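Local coordinates for dihydropteroate synthase (Anaplasma phagocytophilum, PDB 6UCZ), which probably catalyses the joining of p-aminobenzoate to a dihydropterin pyrophosphate to form dihydropteroate, a step of folate synthesis, and is seen here with a pterin monophosphate bound, at residues 34-39 / 57-62; 175-180 / 218-223; 238-243 / 274-279; 261-266 / 282-287. All coordinates share one frame; numbering follows the deposited sequence.

Contact 1: residues 34-39 / 57-62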
# COMPACT_ATOMS: atom_id res chain seq x y z
N GLY A 34 3.89 -1.05 -7.90
CA GLY A 34 3.20 -0.23 -8.88
C GLY A 34 1.69 -0.28 -8.68
O GLY A 34 1.10 -1.35 -8.54
N ILE A 35 1.07 0.90 -8.71
CA ILE A 35 -0.36 1.02 -8.45
C ILE A 35 -1.12 0.76 -9.75
O ILE A 35 -0.86 1.40 -10.78
CB ILE A 35 -0.70 2.41 -7.88
CG1 ILE A 35 -0.05 2.60 -6.51
CG2 ILE A 35 -2.22 2.64 -7.83
CD1 ILE A 35 -0.06 4.07 -6.05
N LEU A 36 -2.08 -0.15 -9.68
CA LEU A 36 -2.94 -0.50 -10.81
C LEU A 36 -4.38 -0.35 -10.31
O LEU A 36 -4.92 -1.24 -9.64
CB LEU A 36 -2.64 -1.91 -11.32
CG LEU A 36 -3.52 -2.37 -12.48
CD1 LEU A 36 -3.65 -1.30 -13.53
CD2 LEU A 36 -2.93 -3.62 -13.08
N ASN A 37 -4.99 0.78 -10.63
CA ASN A 37 -6.35 1.07 -10.22
C ASN A 37 -7.28 0.62 -11.33
O ASN A 37 -7.08 0.98 -12.50
CB ASN A 37 -6.49 2.57 -9.95
CG ASN A 37 -7.89 2.98 -9.53
OD1 ASN A 37 -8.83 2.91 -10.33
ND2 ASN A 37 -8.04 3.45 -8.30
N VAL A 38 -8.27 -0.21 -10.99
CA VAL A 38 -9.24 -0.66 -11.98
C VAL A 38 -10.63 -0.12 -11.69
O VAL A 38 -11.61 -0.62 -12.25
CB VAL A 38 -9.26 -2.20 -12.11
CG1 VAL A 38 -7.89 -2.73 -12.56
CG2 VAL A 38 -9.69 -2.85 -10.81
N THR A 39 -10.74 0.90 -10.84
CA THR A 39 -12.00 1.62 -10.63
C THR A 39 -12.42 2.34 -11.91
O THR A 39 -13.60 2.52 -12.20
CB THR A 39 -11.92 2.63 -9.46
OG1 THR A 39 -11.24 3.82 -9.88
CG2 THR A 39 -11.17 2.03 -8.27
N ARG A 57 -2.89 -3.51 -20.27
CA ARG A 57 -1.85 -2.68 -20.87
C ARG A 57 -1.10 -1.90 -19.80
O ARG A 57 0.13 -1.77 -19.87
CB ARG A 57 -2.45 -1.74 -21.90
N HIS A 58 -1.81 -1.37 -18.81
CA HIS A 58 -1.11 -0.65 -17.75
C HIS A 58 -0.23 -1.59 -16.94
O HIS A 58 0.92 -1.26 -16.63
CB HIS A 58 -2.10 0.08 -16.83
CG HIS A 58 -1.44 1.07 -15.91
ND1 HIS A 58 -0.51 1.98 -16.34
CD2 HIS A 58 -1.59 1.28 -14.58
CE1 HIS A 58 -0.10 2.71 -15.31
NE2 HIS A 58 -0.74 2.30 -14.23
N ALA A 59 -0.73 -2.78 -16.59
CA ALA A 59 0.09 -3.74 -15.87
C ALA A 59 1.34 -4.10 -16.66
O ALA A 59 2.42 -4.25 -16.09
CB ALA A 59 -0.72 -5.00 -15.55
N THR A 60 1.20 -4.27 -17.98
CA THR A 60 2.35 -4.56 -18.82
C THR A 60 3.37 -3.43 -18.77
O THR A 60 4.58 -3.68 -18.69
CB THR A 60 1.91 -4.81 -20.27
OG1 THR A 60 1.02 -5.93 -20.31
CG2 THR A 60 3.12 -5.07 -21.17
N ASP A 61 2.90 -2.18 -18.84
CA ASP A 61 3.82 -1.05 -18.79
C ASP A 61 4.53 -0.97 -17.44
O ASP A 61 5.72 -0.65 -17.37
CB ASP A 61 3.09 0.26 -19.08
CG ASP A 61 2.64 0.37 -20.52
OD1 ASP A 61 3.24 -0.31 -21.39
OD2 ASP A 61 1.70 1.14 -20.79
N LEU A 62 3.81 -1.27 -16.36
CA LEU A 62 4.42 -1.25 -15.03
C LEU A 62 5.51 -2.31 -14.92
O LEU A 62 6.57 -2.06 -14.34
CB LEU A 62 3.36 -1.48 -13.96
CG LEU A 62 2.26 -0.42 -13.79
CD1 LEU A 62 1.20 -0.94 -12.82
CD2 LEU A 62 2.82 0.89 -13.30
O HOH W 1 0.37 3.50 -11.88

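Contact 2: residues 175-180 / 218-223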
# COMPACT_ATOMS: atom_id res chain seq x y z
N GLU A 175 4.23 13.48 17.76
CA GLU A 175 4.81 12.28 18.36
C GLU A 175 3.72 11.34 18.89
O GLU A 175 3.81 10.12 18.74
CB GLU A 175 5.77 12.65 19.48
CG GLU A 175 6.49 11.46 20.11
CD GLU A 175 7.35 11.85 21.30
OE1 GLU A 175 7.22 13.00 21.78
OE2 GLU A 175 8.16 11.02 21.75
N GLN A 176 2.67 11.90 19.51
CA GLN A 176 1.60 11.05 20.02
C GLN A 176 0.86 10.35 18.89
O GLN A 176 0.45 9.20 19.05
CB GLN A 176 0.63 11.88 20.88
CG GLN A 176 -0.55 11.08 21.42
CD GLN A 176 -1.67 11.96 21.94
OE1 GLN A 176 -1.45 13.13 22.27
NE2 GLN A 176 -2.88 11.42 22.01
N LEU A 177 0.71 11.01 17.73
CA LEU A 177 0.13 10.33 16.58
C LEU A 177 0.94 9.10 16.17
O LEU A 177 0.38 8.04 15.87
CB LEU A 177 -0.00 11.29 15.40
CG LEU A 177 -0.36 10.60 14.07
CD1 LEU A 177 -1.77 9.99 14.09
CD2 LEU A 177 -0.25 11.57 12.91
N LEU A 178 2.27 9.24 16.13
CA LEU A 178 3.10 8.11 15.74
C LEU A 178 2.99 6.97 16.74
O LEU A 178 2.95 5.80 16.36
CB LEU A 178 4.56 8.55 15.59
CG LEU A 178 5.56 7.54 15.03
CD1 LEU A 178 5.00 6.81 13.83
CD2 LEU A 178 6.84 8.26 14.64
N ASN A 179 2.95 7.31 18.04
CA ASN A 179 2.76 6.30 19.07
C ASN A 179 1.42 5.60 18.91
O ASN A 179 1.32 4.39 19.14
CB ASN A 179 2.87 6.92 20.46
CG ASN A 179 4.28 7.33 20.80
OD1 ASN A 179 5.24 6.84 20.20
ND2 ASN A 179 4.42 8.24 21.75
N GLU A 180 0.37 6.34 18.56
CA GLU A 180 -0.95 5.74 18.37
C GLU A 180 -0.96 4.81 17.16
O GLU A 180 -1.56 3.73 17.21
CB GLU A 180 -2.02 6.82 18.22
CG GLU A 180 -2.38 7.57 19.50
CD GLU A 180 -3.50 8.57 19.27
OE1 GLU A 180 -4.13 8.51 18.18
OE2 GLU A 180 -3.75 9.40 20.17
N TRP A 218 3.93 14.29 6.67
CA TRP A 218 5.37 14.53 6.54
C TRP A 218 6.11 14.11 7.80
O TRP A 218 7.21 13.54 7.72
CB TRP A 218 5.65 16.02 6.22
CG TRP A 218 5.39 16.31 4.78
CD1 TRP A 218 4.28 16.92 4.25
CD2 TRP A 218 6.24 15.98 3.69
NE1 TRP A 218 4.40 16.97 2.88
CE2 TRP A 218 5.59 16.39 2.51
CE3 TRP A 218 7.48 15.34 3.59
CZ2 TRP A 218 6.15 16.21 1.25
CZ3 TRP A 218 8.04 15.16 2.33
CH2 TRP A 218 7.37 15.59 1.18
N TYR A 219 5.54 14.41 8.98
CA TYR A 219 6.17 14.01 10.23
C TYR A 219 6.39 12.50 10.28
O TYR A 219 7.45 12.03 10.70
CB TYR A 219 5.32 14.47 11.42
CG TYR A 219 5.90 14.11 12.77
CD1 TYR A 219 5.64 12.88 13.37
CD2 TYR A 219 6.73 15.00 13.44
CE1 TYR A 219 6.19 12.55 14.62
CE2 TYR A 219 7.28 14.69 14.68
CZ TYR A 219 7.00 13.47 15.26
OH TYR A 219 7.55 13.16 16.49
N ILE A 220 5.39 11.72 9.86
CA ILE A 220 5.50 10.27 9.87
C ILE A 220 6.59 9.81 8.90
O ILE A 220 7.44 8.98 9.24
CB ILE A 220 4.15 9.62 9.52
CG1 ILE A 220 3.07 9.97 10.56
CG2 ILE A 220 4.32 8.11 9.34
CD1 ILE A 220 3.44 9.58 11.96
N ALA A 221 6.54 10.31 7.67
CA ALA A 221 7.58 9.97 6.69
C ALA A 221 8.97 10.29 7.23
O ALA A 221 9.87 9.45 7.18
CB ALA A 221 7.32 10.73 5.38
N LYS A 222 9.14 11.49 7.81
CA LYS A 222 10.46 11.86 8.33
C LYS A 222 10.91 10.90 9.41
O LYS A 222 12.11 10.62 9.53
CB LYS A 222 10.43 13.30 8.87
CG LYS A 222 11.50 13.60 9.91
CD LYS A 222 11.48 15.04 10.38
CE LYS A 222 10.18 15.39 11.11
NZ LYS A 222 10.23 16.76 11.72
N ASN A 223 9.98 10.37 10.20
CA ASN A 223 10.31 9.52 11.33
C ASN A 223 9.98 8.05 11.06
O ASN A 223 9.73 7.29 12.00
CB ASN A 223 9.60 10.01 12.60
CG ASN A 223 10.20 11.30 13.14
OD1 ASN A 223 9.62 12.38 13.04
ND2 ASN A 223 11.38 11.18 13.72

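Contact 3: residues 238-243 / 274-279. With PMM (pterin-6-yl-methyl-monophosphate), chain C.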
# COMPACT_ATOMS: atom_id res chain seq x y z
N HIS A 238 3.07 7.16 -0.39
CA HIS A 238 3.11 8.62 -0.43
C HIS A 238 2.74 9.18 -1.79
O HIS A 238 2.55 10.39 -1.91
CB HIS A 238 4.53 9.10 -0.06
CG HIS A 238 5.60 8.59 -0.98
ND1 HIS A 238 5.82 7.24 -1.19
CD2 HIS A 238 6.50 9.24 -1.76
CE1 HIS A 238 6.81 7.08 -2.05
NE2 HIS A 238 7.25 8.28 -2.40
N SER A 239 2.63 8.33 -2.81
CA SER A 239 2.63 8.78 -4.20
C SER A 239 1.43 9.66 -4.52
O SER A 239 0.28 9.24 -4.39
CB SER A 239 2.66 7.56 -5.12
OG SER A 239 2.75 7.97 -6.46
N ARG A 240 1.70 10.90 -4.95
CA ARG A 240 0.70 11.87 -5.38
C ARG A 240 -0.26 12.27 -4.26
O ARG A 240 -1.27 12.93 -4.53
CB ARG A 240 -0.11 11.37 -6.58
CG ARG A 240 0.71 10.98 -7.82
CD ARG A 240 -0.21 10.51 -8.94
NE ARG A 240 0.54 10.15 -10.13
CZ ARG A 240 0.01 9.61 -11.22
NH1 ARG A 240 -1.29 9.37 -11.27
NH2 ARG A 240 0.78 9.32 -12.25
N LYS A 241 0.06 11.96 -3.01
CA LYS A 241 -0.88 12.19 -1.91
C LYS A 241 -1.01 13.68 -1.59
O LYS A 241 -0.13 14.49 -1.91
CB LYS A 241 -0.43 11.41 -0.67
CG LYS A 241 -0.56 9.87 -0.81
CD LYS A 241 -1.78 9.39 -0.05
CE LYS A 241 -2.21 7.94 -0.34
NZ LYS A 241 -1.52 7.00 0.54
N SER A 242 -2.13 14.04 -0.97
CA SER A 242 -2.40 15.44 -0.69
C SER A 242 -1.37 16.06 0.24
O SER A 242 -1.29 17.29 0.32
CB SER A 242 -3.81 15.60 -0.11
OG SER A 242 -3.88 14.96 1.14
N MET A 243 -0.56 15.24 0.94
CA MET A 243 0.54 15.80 1.72
C MET A 243 1.43 16.72 0.87
O MET A 243 2.02 17.67 1.39
CB MET A 243 1.37 14.68 2.35
CG MET A 243 2.11 13.77 1.34
SD MET A 243 2.91 12.31 2.06
CE MET A 243 4.18 13.09 3.05
N ARG A 274 4.71 2.25 -2.53
CA ARG A 274 3.52 2.10 -3.36
C ARG A 274 3.35 3.38 -4.17
O ARG A 274 3.06 4.45 -3.61
CB ARG A 274 2.31 1.82 -2.46
CG ARG A 274 1.02 1.50 -3.19
CD ARG A 274 -0.16 1.27 -2.20
NE ARG A 274 -1.38 1.02 -2.96
CZ ARG A 274 -2.18 1.97 -3.45
NH1 ARG A 274 -1.90 3.25 -3.23
NH2 ARG A 274 -3.25 1.64 -4.16
N VAL A 275 3.57 3.28 -5.48
CA VAL A 275 3.80 4.46 -6.31
C VAL A 275 3.05 4.33 -7.63
O VAL A 275 2.77 3.22 -8.11
CB VAL A 275 5.31 4.67 -6.60
CG1 VAL A 275 6.05 4.99 -5.31
CG2 VAL A 275 5.91 3.43 -7.31
N HIS A 276 2.74 5.49 -8.22
CA HIS A 276 2.17 5.51 -9.57
C HIS A 276 3.25 5.42 -10.64
O HIS A 276 3.12 4.65 -11.59
CB HIS A 276 1.33 6.78 -9.75
CG HIS A 276 0.19 6.90 -8.78
ND1 HIS A 276 0.33 7.43 -7.52
CD2 HIS A 276 -1.11 6.53 -8.89
CE1 HIS A 276 -0.83 7.40 -6.89
NE2 HIS A 276 -1.72 6.85 -7.70
N ASP A 277 4.32 6.21 -10.51
CA ASP A 277 5.36 6.26 -11.54
C ASP A 277 6.50 5.32 -11.14
O ASP A 277 7.35 5.67 -10.31
CB ASP A 277 5.87 7.67 -11.75
CG ASP A 277 6.77 7.77 -12.96
OD1 ASP A 277 7.55 6.82 -13.20
OD2 ASP A 277 6.68 8.77 -13.70
N VAL A 278 6.53 4.15 -11.77
CA VAL A 278 7.50 3.12 -11.44
C VAL A 278 8.89 3.47 -11.97
O VAL A 278 9.90 3.19 -11.32
CB VAL A 278 6.99 1.77 -11.98
CG1 VAL A 278 8.13 0.80 -12.18
CG2 VAL A 278 5.90 1.20 -11.03
N LYS A 279 8.96 4.11 -13.14
CA LYS A 279 10.25 4.52 -13.71
C LYS A 279 10.98 5.50 -12.79
O LYS A 279 12.15 5.29 -12.45
CB LYS A 279 10.04 5.13 -15.10
CG LYS A 279 11.34 5.39 -15.89
CD LYS A 279 11.08 6.23 -17.14
CE LYS A 279 12.40 6.69 -17.78
NZ LYS A 279 12.19 7.63 -18.93
N5 PMM C . -3.18 4.42 -0.32
C6 PMM C . -4.25 4.23 -1.10
C7 PMM C . -4.73 2.96 -1.36
N8 PMM C . -4.19 1.84 -0.87
N1 PMM C . -2.56 0.88 0.41
C2 PMM C . -1.51 1.00 1.20
N2 PMM C . -0.95 -0.10 1.73
N3 PMM C . -0.95 2.20 1.53
C4 PMM C . -1.41 3.43 1.11
O4 PMM C . -0.87 4.47 1.47
C4A PMM C . -2.59 3.34 0.22
C8A PMM C . -3.12 2.04 -0.09
C9 PMM C . -4.92 5.48 -1.61
O10 PMM C . -4.07 6.10 -2.61
PA PMM C . -4.44 6.09 -4.18
O1P PMM C . -3.40 7.04 -4.82
O2P PMM C . -5.80 6.76 -4.34
O3P PMM C . -4.40 4.70 -4.72
O HOH W 2 4.37 8.53 -8.64

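Contact 4: residues 261-266 / 282-287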
# COMPACT_ATOMS: atom_id res chain seq x y z
N LEU A 261 10.85 12.34 -2.43
CA LEU A 261 10.63 11.67 -1.15
C LEU A 261 10.96 10.19 -1.24
O LEU A 261 11.50 9.61 -0.30
CB LEU A 261 9.19 11.91 -0.68
CG LEU A 261 8.75 11.18 0.59
CD1 LEU A 261 9.68 11.50 1.77
CD2 LEU A 261 7.32 11.55 0.89
N SER A 262 10.64 9.55 -2.38
CA SER A 262 10.99 8.14 -2.57
C SER A 262 12.47 7.90 -2.29
O SER A 262 12.83 6.90 -1.65
CB SER A 262 10.65 7.70 -3.99
OG SER A 262 9.26 7.67 -4.19
N THR A 263 13.35 8.80 -2.75
CA THR A 263 14.78 8.64 -2.50
C THR A 263 15.07 8.61 -1.00
O THR A 263 15.80 7.74 -0.52
CB THR A 263 15.57 9.77 -3.15
OG1 THR A 263 15.30 9.81 -4.56
CG2 THR A 263 17.07 9.53 -2.94
N PHE A 264 14.47 9.54 -0.25
CA PHE A 264 14.67 9.58 1.20
C PHE A 264 14.15 8.30 1.85
O PHE A 264 14.82 7.72 2.72
CB PHE A 264 13.94 10.79 1.78
CG PHE A 264 13.83 10.76 3.28
CD1 PHE A 264 14.85 11.28 4.07
CD2 PHE A 264 12.71 10.22 3.90
CE1 PHE A 264 14.76 11.25 5.46
CE2 PHE A 264 12.61 10.19 5.29
CZ PHE A 264 13.64 10.70 6.07
N LEU A 265 12.95 7.89 1.49
CA LEU A 265 12.37 6.68 2.08
C LEU A 265 13.22 5.45 1.78
O LEU A 265 13.45 4.61 2.65
CB LEU A 265 10.94 6.49 1.57
CG LEU A 265 9.93 7.55 1.98
CD1 LEU A 265 8.62 7.27 1.27
CD2 LEU A 265 9.74 7.55 3.50
N ALA A 266 13.73 5.35 0.55
CA ALA A 266 14.62 4.24 0.22
C ALA A 266 15.89 4.28 1.08
O ALA A 266 16.36 3.23 1.55
CB ALA A 266 14.98 4.27 -1.27
N GLY A 282 12.22 3.76 -9.65
CA GLY A 282 13.45 3.02 -9.88
C GLY A 282 14.67 3.93 -9.82
O GLY A 282 15.67 3.60 -9.19
N ILE A 283 14.56 5.12 -10.43
CA ILE A 283 15.65 6.09 -10.36
C ILE A 283 15.90 6.52 -8.92
O ILE A 283 17.06 6.62 -8.49
CB ILE A 283 15.34 7.29 -11.28
CG1 ILE A 283 15.29 6.81 -12.73
CG2 ILE A 283 16.39 8.44 -11.09
CD1 ILE A 283 14.78 7.84 -13.72
N SER A 284 14.83 6.74 -8.15
CA SER A 284 15.02 7.16 -6.76
C SER A 284 15.76 6.09 -5.96
O SER A 284 16.59 6.43 -5.10
CB SER A 284 13.67 7.50 -6.11
OG SER A 284 13.03 6.35 -5.60
N ILE A 285 15.49 4.82 -6.22
CA ILE A 285 16.12 3.76 -5.44
C ILE A 285 17.58 3.60 -5.85
O ILE A 285 18.45 3.37 -5.00
CB ILE A 285 15.34 2.44 -5.58
CG1 ILE A 285 13.97 2.56 -4.88
CG2 ILE A 285 16.12 1.28 -5.01
CD1 ILE A 285 12.99 1.44 -5.30
N LYS A 286 17.86 3.70 -7.15
CA LYS A 286 19.25 3.65 -7.60
C LYS A 286 20.08 4.78 -7.01
O LYS A 286 21.25 4.58 -6.67
CB LYS A 286 19.29 3.69 -9.13
CG LYS A 286 18.88 2.35 -9.78
CD LYS A 286 18.54 2.50 -11.26
CE LYS A 286 17.87 1.24 -11.80
NZ LYS A 286 18.67 0.03 -11.46
N ILE A 287 19.49 5.97 -6.88
CA ILE A 287 20.21 7.08 -6.26
C ILE A 287 20.47 6.79 -4.79
O ILE A 287 21.58 6.99 -4.29
CB ILE A 287 19.45 8.40 -6.48
CG1 ILE A 287 19.60 8.86 -7.94
CG2 ILE A 287 19.94 9.51 -5.53
CD1 ILE A 287 18.85 10.14 -8.24

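Contact 1: residues 34-39 / 57-62
G34, midway along strand 31-37, opens the contact: its carbonyl carbon lies 4.2 Å from CD1 of L62 on the helix, and its CA is the nearest to that of L62. The segments 34-37 and 57-62 run almost exactly antiparallel, at 177°, with their axes 9.1 Å apart. At I35 the side chain turns from the helix towards the bound ligand and only the carbonyl group faces it. I35 O lies 3.7 Å from L62 CD1, while a water reaches I35 O at 2.7 Å and H58 NE2 at 2.9 Å. The water donates to the carbonyl and sits in the plane of the imidazole, and so joins strand to helix.

L36 carries most of the apolar contact by splitting its two methyls. CD1 meets the edge of the H58 ring at CD2, 3.5 Å away, and CD2 packs on the methyl of A59 at 3.6 Å. With CG of H58 anti to the backbone N (chi1 -168°), the ring lies over L62 CG, which covers one of its faces, leaving an edge to L36 and the water. I100 of helix 97-106 touches both L36 and A59, and I70 of the adjacent strand touches L36 and L62. Beyond L36 the strand draws away from helix 52-64 and ends in an Asx turn, N37 OD1 accepting from the backbone N of T39. Strand 31-37 followed by helix 52-64 is the first beta-alpha unit of the (beta/alpha)8 TIM barrel characteristic of dihydropteroate synthases.

Contact 2: residues 175-180 / 218-223
This is helix-helix packing on the outer layer of the TIM barrel, where E175, L177 and L178 of helix 174-194 meet Y219 and I220 of helix 214-222 and N223 just after it. The two helices follow strands 153-157 and 202-205, neighbours in the barrel sheet. The axes of the segments 175-180 and 218-222 cross at -67° with a closest approach of 10.1 Å, a spacing bridged by side chains of good size.

The buried centre is aliphatic. L178 pushes CD1 against I220 CD1 at 3.7 Å, and its CB also lies near that same methyl; the second branch, CD2, leans on CB of N223 at 3.9 Å. L177 touches I220 CD1 from the other flank, so the tip of I220 fits between two leucines of one helix. I220 bends at both torsions, chi2 -57° carrying CD1 across towards helix 174-194, and I181 lies further along that helix against the same side chain.

The outer margin belongs to Y219. Its CG is anti to the backbone N (chi1 -179°), which carries the ring across to the first turn of the other helix, where P174 also touches it. The ring meets L178 CD2 obliquely, CE1 being the nearest ring carbon. Further out, N179 is tied by its OD1 to K226. At the far end of the tyrosine, the phenol oxygen OH rests against the backbone of E175, 3.4 Å from CA.

Contact 3: residues 238-243 / 274-279
The guanidinium of R240 lies flat on one face of the H276 imidazole, the planes 4° apart and the centres 4.2 Å from each other. H276 CB sits beneath the middle of the guanidinium, while R240 CD rests over the ring, 3.6 Å from its centroid in a CH-pi contact. R240 is extended from CG to NE, allowing the whole arm to run across the face; its NE is held beyond by a salt bridge to D255. At the edge of the same ring, S239 OG is hydrogen-bonded to ND1 at 2.7 Å, and the phosphate oxygen O1P of the bound pterin monophosphate lies near the ring plane, 3.3 Å from CE1. One face of the ring is thus covered by an arginine, its rim flanked by hydroxyl and phosphate.

R274 offers a second flat group. PMM N8 lies over one face of its guanidinium, and the phosphorus is in plane at the edge, where NH1 donates to O3P at 3.3 Å and NH2 gives a weaker bond. D71 and D114 pair with NE and NH2, fixing the rotation of the group. K241 NZ donates to PMM N5 at 3.2 Å and to G237 O, and lies 2.8 Å from PMM O4. H238 to K241 form a type II beta turn, and a water links S239 OG to the backbone N of D277. This pocket wall lies at the C-terminal end of strand 272-275, between strands 31-37 and 235-236, with helix 255-267 bordering H238 and S239 and helix 278-290 starting beyond D277.

Contact 4: residues 261-266 / 282-287
Two outer helices of the TIM barrel, 255-267 and 278-290, pack here through the small residues S262, T263, A266 and S284 at the centre, with I285 and I287 at the sides. They come before and after strand 272-275, and the chain passes from one helix through that strand to the other. The axes of the segments 261-266 and 282-287 cross at -44° and approach to 8.0 Å, a close spacing made possible by the short side chains at the crossing, where the CA atoms of T263 and S284 stand only 4.5 Å apart.

S284 sits at the crossing, its CB 3.2 Å from OG1 of T263. Its hydroxyl is modelled in two conformers, so the partners of OG remain doubtful. The hydroxyls of the other helix are occupied away from the interface: T263 OG1 bonds to the carbonyl of A259 one turn back, and S262 OG to both the carbonyl of T258 and H238 NE2. S262 and T263 can therefore lie in this tightly packed interface with their polar needs met.

T263 uses both its branches: with OG1 anti to the carbonyl carbon (chi1 -57°), both meet the other helix, OG1 at S284 CB and CG2 at CG2 of I287, 3.9 Å away, the two side chains crossing at the outer margin. L273 of the strand touches S262; V28 and T30 of the N-terminal loop touch A266. The methyl CB of A266 rests 4.1 Å from CG1 of I285.

The four contacts belong to one beta/alpha barrel. Contact 1 closes before contact 2 opens, and both precede contacts 3 and 4, whose segments alternate along the chain. Contacts 1 and 2 lie on opposite sides of the chain's centre, their own centres 30 Å apart. Contact 3 joins the rest: I35 N reaches V275 O between neighbouring strands 31-37 and 272-275, and M243 O meets W218 NE1 of contact 2. The centres of contacts 3 and 4 are 12 Å apart, joined through H238 and S262. F264 and L261 pack against 218-223. Contact 3 alone holds pocket residues; contact 1 joins a strand to its helix, and contacts 2 and 4 pack outer helices together.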